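Local coordinates for histone fold protein (Methanopyrus kandleri, PDB 1F1E) that forms an archaeal histone from two histone folds in one chain, pairs with a second copy, and probably binds and packages DNA, at residues 40-45 / 68-73. Sequence-based numbering, arbitrary orientation. Where two conformers were deposited one is given.
Sequences EYVANA and DVLMVE
The Tyr41 ring meets Leu70 at its edge: methyl CD2 of Leu70 lies near the ring plane, 4.1 Å from Tyr41 CE2, and comes closer still to the phenol oxygen, 3.4 Å from Tyr41 OH. Neither ring face is covered by the 68-73 segment; Pro149 and Leu154 of the same chain also touch this side chain. With CG anti to the backbone N (chi1 160°), the tyrosine reaches out from helix 25-51, and the tyrosine and leucine side chains pass alongside each other, pointing opposite ways. In this buried residue the hydroxyl hydrogen-bonds to Val69 O of the second subunit; the reciprocal bond ties Val69 O of this chain to Tyr41 OH of that subunit. The other leucine methyl, CD1, rests 4.3 Å from Val42 CG2, so one methyl of Leu70 meets Tyr41 and the other Val42, adjacent residues of helix 25-51. Val42 also touches Tyr108 and Leu111 of helix 102-129. Selenomethionine Met71, with positive phi (61°), closes helix 60-70 in a Schellman motif. The contact thus packs the C-terminal end of helix 60-70 against helix 25-51, beside the subunit interface, as in the histone fold, a long helix flanked by two shorter ones.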
# COMPACT_ATOMS: atom_id res chain seq x y z
N GLU A 40 -8.59 -10.55 -2.12
CA GLU A 40 -9.82 -9.78 -1.99
C GLU A 40 -9.54 -8.30 -1.88
O GLU A 40 -10.25 -7.49 -2.49
CB GLU A 40 -10.61 -10.34 -0.80
CG GLU A 40 -11.89 -9.61 -0.56
CD GLU A 40 -12.90 -10.36 0.29
OE1 GLU A 40 -12.56 -11.40 0.81
OE2 GLU A 40 -14.01 -9.86 0.36
N TYR A 41 -8.54 -7.93 -1.12
CA TYR A 41 -8.12 -6.57 -0.97
C TYR A 41 -7.77 -5.97 -2.34
O TYR A 41 -8.15 -4.87 -2.69
CB TYR A 41 -6.94 -6.52 0.01
CG TYR A 41 -6.14 -5.24 -0.14
CD1 TYR A 41 -6.49 -4.02 0.39
CD2 TYR A 41 -4.96 -5.28 -0.83
CE1 TYR A 41 -5.69 -2.93 0.19
CE2 TYR A 41 -4.13 -4.19 -1.05
CZ TYR A 41 -4.53 -2.99 -0.51
OH TYR A 41 -3.72 -1.88 -0.71
N VAL A 42 -7.01 -6.74 -3.13
CA VAL A 42 -6.58 -6.29 -4.45
C VAL A 42 -7.78 -6.17 -5.36
O VAL A 42 -7.90 -5.22 -6.11
CB VAL A 42 -5.52 -7.19 -5.06
CG1 VAL A 42 -5.19 -6.76 -6.46
CG2 VAL A 42 -4.24 -7.14 -4.20
N ALA A 43 -8.72 -7.05 -5.29
CA ALA A 43 -9.93 -6.97 -6.13
C ALA A 43 -10.78 -5.75 -5.75
O ALA A 43 -11.28 -5.01 -6.63
CB ALA A 43 -10.69 -8.26 -5.99
N ASN A 44 -10.91 -5.51 -4.43
CA ASN A 44 -11.62 -4.30 -3.99
C ASN A 44 -10.90 -3.05 -4.44
O ASN A 44 -11.54 -2.08 -4.86
CB ASN A 44 -11.84 -4.29 -2.47
N ALA A 45 -9.58 -3.10 -4.39
CA ALA A 45 -8.80 -1.94 -4.88
C ALA A 45 -8.98 -1.71 -6.34
O ALA A 45 -9.12 -0.57 -6.77
CB ALA A 45 -7.35 -2.19 -4.54
N ASP A 68 1.51 -0.52 -9.59
CA ASP A 68 2.49 0.59 -9.44
C ASP A 68 2.28 1.08 -8.04
O ASP A 68 3.27 1.28 -7.26
CB ASP A 68 2.47 1.52 -10.64
CG ASP A 68 1.54 2.62 -11.08
N VAL A 69 1.08 1.22 -7.48
CA VAL A 69 1.02 1.76 -6.13
C VAL A 69 1.37 0.76 -5.02
O VAL A 69 1.93 1.09 -3.98
CB VAL A 69 -0.31 2.45 -5.72
CG1 VAL A 69 -1.03 3.08 -6.91
CG2 VAL A 69 -1.12 1.45 -4.90
N LEU A 70 1.10 -0.54 -5.20
CA LEU A 70 1.58 -1.51 -4.24
C LEU A 70 3.06 -1.84 -4.41
O LEU A 70 3.62 -2.55 -3.55
CB LEU A 70 0.76 -2.81 -4.38
CG LEU A 70 -0.73 -2.60 -4.06
CD1 LEU A 70 -1.53 -3.83 -4.43
CD2 LEU A 70 -0.87 -2.30 -2.56
N MSE A 71 3.65 -1.37 -5.48
CA MSE A 71 5.08 -1.53 -5.77
C MSE A 71 5.42 -3.03 -5.90
O MSE A 71 6.48 -3.49 -5.56
CB MSE A 71 6.01 -0.82 -4.83
CG MSE A 71 5.83 0.73 -4.89
SE MSE A 71 6.66 1.44 -3.42
CE MSE A 71 5.46 0.88 -2.20
N VAL A 72 4.53 -3.80 -6.50
CA VAL A 72 4.80 -5.19 -6.81
C VAL A 72 5.64 -5.23 -8.08
O VAL A 72 5.27 -4.65 -9.13
CB VAL A 72 3.48 -5.96 -7.00
CG1 VAL A 72 3.69 -7.40 -7.36
CG2 VAL A 72 2.63 -5.89 -5.70
N GLU A 73 6.85 -5.78 -8.10
CA GLU A 73 7.72 -5.79 -9.23
C GLU A 73 7.47 -7.02 -10.09
O GLU A 73 7.11 -8.02 -9.46
CB GLU A 73 9.22 -5.80 -8.86
CG GLU A 73 9.53 -4.70 -7.91
CD GLU A 73 9.95 -3.45 -8.68
OE1 GLU A 73 10.45 -3.51 -9.83
OE2 GLU A 73 9.74 -2.40 -8.06